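Long-range contacts in PAN2-PAN3 deadenylation complex catalytic subunit pan2 (Neurospora crassa, PDB 4CZX), which is the predicted catalytic subunit of a poly(A)-nuclease complex that shortens mRNA poly(A) tails, represented here by its N-terminal WD40 domain: residues M161-C166 with D230-S235; N202-T207 with V226-L231. One frame throughout, in Å; residues are numbered along the deposited sequence.

Contact 1: residues M161-C166 with D230-S235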
loop_
_atom_site.group_PDB
_atom_site.type_symbol
_atom_site.label_atom_id
_atom_site.label_comp_id
_atom_site.label_asym_id
_atom_site.label_seq_id
_atom_site.Cartn_x
_atom_site.Cartn_y
_atom_site.Cartn_z
ATOM N N MET A 161 13.808 -40.502 -9.511
ATOM C CA MET A 161 13.310 -41.787 -9.950
ATOM C C MET A 161 13.845 -42.156 -11.324
ATOM O O MET A 161 13.728 -41.379 -12.264
ATOM C CB MET A 161 11.774 -41.757 -9.978
ATOM C CG MET A 161 11.135 -43.008 -10.527
ATOM S SD MET A 161 11.487 -44.494 -9.567
ATOM C CE MET A 161 10.592 -45.706 -10.558
ATOM N N SER A 162 14.457 -43.328 -11.425
ATOM C CA SER A 162 14.778 -43.912 -12.722
ATOM C C SER A 162 14.246 -45.327 -12.712
ATOM O O SER A 162 13.052 -45.547 -12.924
ATOM C CB SER A 162 16.283 -43.886 -13.008
ATOM O OG SER A 162 17.039 -44.400 -11.917
ATOM N N ARG A 163 15.135 -46.282 -12.459
ATOM C CA ARG A 163 14.749 -47.671 -12.222
ATOM C C ARG A 163 14.261 -47.801 -10.778
ATOM O O ARG A 163 13.330 -48.548 -10.481
ATOM C CB ARG A 163 15.930 -48.612 -12.485
ATOM C CG ARG A 163 15.566 -50.088 -12.432
ATOM C CD ARG A 163 16.791 -50.998 -12.578
ATOM N NE ARG A 163 17.552 -50.751 -13.802
ATOM C CZ ARG A 163 17.542 -51.548 -14.866
ATOM N NH1 ARG A 163 16.803 -52.651 -14.866
ATOM N NH2 ARG A 163 18.273 -51.240 -15.932
ATOM N N TYR A 164 14.926 -47.059 -9.895
ATOM C CA TYR A 164 14.612 -46.990 -8.470
ATOM C C TYR A 164 14.646 -45.529 -8.081
ATOM O O TYR A 164 15.084 -44.690 -8.867
ATOM C CB TYR A 164 15.624 -47.770 -7.616
ATOM C CG TYR A 164 15.848 -49.202 -8.046
ATOM C CD1 TYR A 164 14.865 -50.166 -7.862
ATOM C CD2 TYR A 164 17.039 -49.585 -8.639
ATOM C CE1 TYR A 164 15.061 -51.474 -8.263
ATOM C CE2 TYR A 164 17.252 -50.892 -9.040
ATOM C CZ TYR A 164 16.260 -51.833 -8.847
ATOM O OH TYR A 164 16.462 -53.131 -9.243
ATOM N N ILE A 165 14.214 -45.220 -6.864
ATOM C CA ILE A 165 14.367 -43.870 -6.350
ATOM C C ILE A 165 15.776 -43.739 -5.787
ATOM O O ILE A 165 16.120 -44.400 -4.815
ATOM C CB ILE A 165 13.321 -43.537 -5.264
ATOM C CG1 ILE A 165 11.917 -43.520 -5.877
ATOM C CG2 ILE A 165 13.624 -42.193 -4.608
ATOM C CD1 ILE A 165 10.807 -43.408 -4.846
ATOM N N CYS A 166 16.588 -42.900 -6.421
ATOM C CA CYS A 166 17.950 -42.698 -5.960
ATOM C C CYS A 166 17.979 -41.489 -5.053
ATOM O O CYS A 166 17.624 -40.368 -5.443
ATOM C CB CYS A 166 18.914 -42.542 -7.130
ATOM S SG CYS A 166 18.895 -43.964 -8.250
ATOM N N ASP A 230 26.322 -48.797 -10.956
ATOM C CA ASP A 230 25.611 -49.623 -11.930
ATOM C C ASP A 230 24.248 -50.015 -11.381
ATOM O O ASP A 230 24.165 -50.847 -10.487
ATOM C CB ASP A 230 26.448 -50.871 -12.253
ATOM C CG ASP A 230 25.786 -51.810 -13.270
ATOM O OD1 ASP A 230 24.588 -51.660 -13.612
ATOM O OD2 ASP A 230 26.499 -52.732 -13.719
ATOM N N LEU A 231 23.184 -49.426 -11.922
ATOM C CA LEU A 231 21.836 -49.655 -11.402
ATOM C C LEU A 231 21.261 -50.986 -11.870
ATOM O O LEU A 231 20.409 -51.575 -11.202
ATOM C CB LEU A 231 20.889 -48.518 -11.813
ATOM C CG LEU A 231 20.523 -47.480 -10.754
ATOM C CD1 LEU A 231 19.259 -46.728 -11.148
ATOM C CD2 LEU A 231 20.388 -48.106 -9.361
ATOM N N LYS A 232 21.730 -51.453 -13.022
ATOM C CA LYS A 232 21.248 -52.693 -13.600
ATOM C C LYS A 232 21.690 -53.876 -12.744
ATOM O O LYS A 232 20.884 -54.728 -12.375
ATOM C CB LYS A 232 21.754 -52.835 -15.039
ATOM C CG LYS A 232 21.105 -53.953 -15.847
ATOM C CD LYS A 232 21.811 -54.120 -17.188
ATOM C CE LYS A 232 21.358 -55.379 -17.915
ATOM N NZ LYS A 232 19.909 -55.333 -18.262
ATOM N N ASN A 233 22.974 -53.906 -12.411
ATOM C CA ASN A 233 23.533 -55.006 -11.640
ATOM C C ASN A 233 23.820 -54.650 -10.180
ATOM O O ASN A 233 24.439 -55.434 -9.460
ATOM C CB ASN A 233 24.808 -55.512 -12.323
ATOM C CG ASN A 233 24.596 -55.803 -13.803
ATOM O OD1 ASN A 233 23.993 -56.813 -14.168
ATOM N ND2 ASN A 233 25.085 -54.913 -14.662
ATOM N N MET A 234 23.375 -53.462 -9.764
ATOM C CA MET A 234 23.473 -52.992 -8.373
ATOM C C MET A 234 24.862 -53.096 -7.749
ATOM O O MET A 234 25.018 -53.672 -6.675
ATOM C CB MET A 234 22.475 -53.742 -7.489
ATOM C CG MET A 234 21.018 -53.457 -7.828
ATOM S SD MET A 234 20.549 -51.750 -7.474
ATOM C CE MET A 234 20.180 -51.851 -5.728
ATOM N N SER A 235 25.864 -52.523 -8.410
ATOM C CA SER A 235 27.214 -52.490 -7.858
ATOM C C SER A 235 27.944 -51.227 -8.299
ATOM O O SER A 235 27.603 -50.624 -9.317
ATOM C CB SER A 235 28.012 -53.738 -8.271
ATOM O OG SER A 235 28.332 -53.710 -9.652
HETATM O O HOH W 1 16.918 -54.687 -17.131
HETATM O O HOH W 2 18.552 -53.783 -10.559
#
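Leu231 pushes its two methyls among Ser162, Tyr164 and Cys166. Leu231 CD2 meets the edge of the Tyr164 ring, 3.7 Å from Tyr164 CD2, while Leu231 CD1 lies 4.0 Å from Cys166 SG and close to Ser162 OG, a hydroxyl already bonded to Thr200. Farther along the ring, Met234 SD, placed by a bend at chi2 (-67°), comes in obliquely, 3.7 Å from Tyr164 CE2, in a Met-aromatic contact. Tyr164 OH reaches water 2 at 2.6 Å, and this water donates to Leu231 O. These contacts join two neighbouring blades of the beta-propeller, through the turn between strands 156-161 and 165-169 and the turn between strands 225-230 and 235-241. Arg163 lays one guanidinium face over Lys232 CB; water 1 takes a bond from Arg163 NH1 and a weak one from Lys232 NZ. Arg163 NE also bonds Asn202 O, and NH2 makes a salt bridge with Asp203 OD1. An alanine at Arg163 would probably leave Asp203 without its salt-bridge partner and Asn202 O without this donor. Behind this layer a G1 beta bulge shapes the second turn, where Asp230 OD1 accepts from Asn233 N at 3.0 Å and Asp230 OD2 from Asn233 ND2 at 2.8 Å.

Contact 2: residues N202-T207 with V226-L231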
loop_
_atom_site.group_PDB
_atom_site.type_symbol
_atom_site.label_atom_id
_atom_site.label_comp_id
_atom_site.label_asym_id
_atom_site.label_seq_id
_atom_site.Cartn_x
_atom_site.Cartn_y
_atom_site.Cartn_z
ATOM N N ASN A 202 18.149 -45.268 -16.206
ATOM C CA ASN A 202 17.696 -46.573 -15.749
ATOM C C ASN A 202 18.885 -47.492 -15.448
ATOM O O ASN A 202 18.742 -48.458 -14.702
ATOM C CB ASN A 202 16.746 -47.239 -16.777
ATOM C CG ASN A 202 15.388 -46.542 -16.858
ATOM O OD1 ASN A 202 14.928 -45.921 -15.891
ATOM N ND2 ASN A 202 14.740 -46.639 -18.016
ATOM N N ASP A 203 20.059 -47.189 -16.006
ATOM C CA ASP A 203 21.221 -48.066 -15.827
ATOM C C ASP A 203 22.325 -47.534 -14.902
ATOM O O ASP A 203 23.191 -48.307 -14.473
ATOM C CB ASP A 203 21.852 -48.395 -17.180
ATOM C CG ASP A 203 20.931 -49.201 -18.070
ATOM O OD1 ASP A 203 20.005 -49.865 -17.546
ATOM O OD2 ASP A 203 21.147 -49.171 -19.298
ATOM N N PHE A 204 22.323 -46.235 -14.607
ATOM C CA PHE A 204 23.411 -45.645 -13.826
ATOM C C PHE A 204 22.975 -44.621 -12.790
ATOM O O PHE A 204 21.957 -43.949 -12.951
ATOM C CB PHE A 204 24.426 -44.953 -14.745
ATOM C CG PHE A 204 25.037 -45.860 -15.777
ATOM C CD1 PHE A 204 26.124 -46.661 -15.462
ATOM C CD2 PHE A 204 24.534 -45.895 -17.065
ATOM C CE1 PHE A 204 26.687 -47.500 -16.428
ATOM C CE2 PHE A 204 25.093 -46.734 -18.030
ATOM C CZ PHE A 204 26.171 -47.526 -17.704
ATOM N N ILE A 205 23.772 -44.505 -11.729
ATOM C CA ILE A 205 23.788 -43.298 -10.909
ATOM C C ILE A 205 25.133 -42.602 -11.070
ATOM O O ILE A 205 26.173 -43.267 -11.143
ATOM C CB ILE A 205 23.576 -43.578 -9.413
ATOM C CG1 ILE A 205 22.478 -44.618 -9.189
ATOM C CG2 ILE A 205 23.299 -42.259 -8.657
ATOM C CD1 ILE A 205 22.327 -45.003 -7.728
ATOM N N VAL A 206 25.111 -41.274 -11.135
ATOM C CA VAL A 206 26.342 -40.494 -11.131
ATOM C C VAL A 206 26.228 -39.362 -10.107
ATOM O O VAL A 206 25.174 -38.737 -9.963
ATOM C CB VAL A 206 26.678 -39.922 -12.529
ATOM C CG1 VAL A 206 27.254 -41.002 -13.436
ATOM C CG2 VAL A 206 25.439 -39.250 -13.160
ATOM N N THR A 207 27.303 -39.116 -9.360
ATOM C CA THR A 207 27.267 -38.058 -8.356
ATOM C C THR A 207 28.531 -37.225 -8.351
ATOM O O THR A 207 29.606 -37.695 -8.751
ATOM C CB THR A 207 27.070 -38.599 -6.914
ATOM O OG1 THR A 207 28.190 -39.417 -6.548
ATOM C CG2 THR A 207 25.763 -39.386 -6.787
ATOM N N VAL A 226 33.805 -38.041 -10.841
ATOM C CA VAL A 226 32.392 -38.334 -10.694
ATOM C C VAL A 226 32.261 -39.778 -10.211
ATOM O O VAL A 226 32.906 -40.677 -10.762
ATOM C CB VAL A 226 31.639 -38.143 -12.022
ATOM C CG1 VAL A 226 30.216 -38.690 -11.918
ATOM C CG2 VAL A 226 31.629 -36.683 -12.417
ATOM N N LYS A 227 31.463 -40.004 -9.172
ATOM C CA LYS A 227 31.217 -41.366 -8.702
ATOM C C LYS A 227 30.132 -42.030 -9.547
ATOM O O LYS A 227 29.157 -41.392 -9.916
ATOM C CB LYS A 227 30.824 -41.371 -7.229
ATOM C CG LYS A 227 32.001 -41.184 -6.279
ATOM C CD LYS A 227 33.022 -42.321 -6.478
ATOM C CE LYS A 227 33.729 -42.672 -5.184
ATOM N NZ LYS A 227 32.968 -43.702 -4.420
ATOM N N VAL A 228 30.322 -43.311 -9.860
ATOM C CA VAL A 228 29.420 -44.022 -10.767
ATOM C C VAL A 228 28.925 -45.332 -10.164
ATOM O O VAL A 228 29.708 -46.116 -9.621
ATOM C CB VAL A 228 30.119 -44.336 -12.121
ATOM C CG1 VAL A 228 29.154 -45.030 -13.100
ATOM C CG2 VAL A 228 30.703 -43.062 -12.725
ATOM N N PHE A 229 27.626 -45.577 -10.292
ATOM C CA PHE A 229 27.010 -46.792 -9.771
ATOM C C PHE A 229 26.175 -47.478 -10.853
ATOM O O PHE A 229 25.427 -46.817 -11.571
ATOM C CB PHE A 229 26.137 -46.467 -8.551
ATOM C CG PHE A 229 25.632 -47.683 -7.825
ATOM C CD1 PHE A 229 26.378 -48.247 -6.803
ATOM C CD2 PHE A 229 24.405 -48.250 -8.152
ATOM C CE1 PHE A 229 25.926 -49.361 -6.124
ATOM C CE2 PHE A 229 23.949 -49.374 -7.480
ATOM C CZ PHE A 229 24.721 -49.931 -6.459
ATOM N N ASP A 230 26.322 -48.797 -10.956
ATOM C CA ASP A 230 25.611 -49.623 -11.930
ATOM C C ASP A 230 24.248 -50.015 -11.381
ATOM O O ASP A 230 24.165 -50.847 -10.487
ATOM C CB ASP A 230 26.448 -50.871 -12.253
ATOM C CG ASP A 230 25.786 -51.810 -13.270
ATOM O OD1 ASP A 230 24.588 -51.660 -13.612
ATOM O OD2 ASP A 230 26.499 -52.732 -13.719
ATOM N N LEU A 231 23.184 -49.426 -11.922
ATOM C CA LEU A 231 21.836 -49.655 -11.402
ATOM C C LEU A 231 21.261 -50.986 -11.870
ATOM O O LEU A 231 20.409 -51.575 -11.202
ATOM C CB LEU A 231 20.889 -48.518 -11.813
ATOM C CG LEU A 231 20.523 -47.480 -10.754
ATOM C CD1 LEU A 231 19.259 -46.728 -11.148
ATOM C CD2 LEU A 231 20.388 -48.106 -9.361
#
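The ring of Phe204 is approached obliquely from strand 225-230, by Val228 CG1 at 4.2 Å from Phe204 CD1 and by the carbonyl oxygen of Phe229. The Phe229 ring, on the other side of the sheet, is likewise met at a slant: Ile205 CD1 lies 3.9 Å from Phe229 CD2, the two side chains running side by side. Phe229 CG is anti to the backbone N (chi1 -171°), and the end of the side chain leads away from strand 204-210; its ring meets Trp188 of the preceding blade, planes at about 45°. Ile205 also crosses Leu231, with Ile205 CG1 3.8 Å from Leu231 CG. Branched Ile205, Val206 and Val228 suit extended backbone, and Val206 CB packs on Val226 CG1 at 3.8 Å. These are the two inner strands of a four-stranded propeller blade, antiparallel at 164°. Ile205 and Phe229 form a hydrogen-bonded pair, Ile205 N to Phe229 O 2.8 Å and Phe229 N to Ile205 O 2.9 Å; Thr207 and Lys227 form another. Leu231 N closes the end on Asp203 O, from above the carbonyl plane. Peptide groups of both pairs are thus satisfied between the strands, apolar side chains carry the packing beside them, and Thr207 OG1 bonds His191.

How the contacts relate
Contact 2 is the buried one, a pair of adjacent strands within a single blade, while contact 1 is partly exposed and bridges that blade to the one before it. The two share Asp230 and Leu231, where strand 225-230 runs out into its turn, but of these only Leu231 packs across both; in contact 1 Asp230 acts within its turn. Their centres lie about 8 Å apart. Backbone hydrogen bonds dominate contact 2; contact 1 has no direct hydrogen bond across its segments and relies on apolar packing, a sulfur-aromatic approach and waters. Arg163 ties them together through Asn202 and Asp203, so residues 202-207 join the interblade seam as well as the strand pairing.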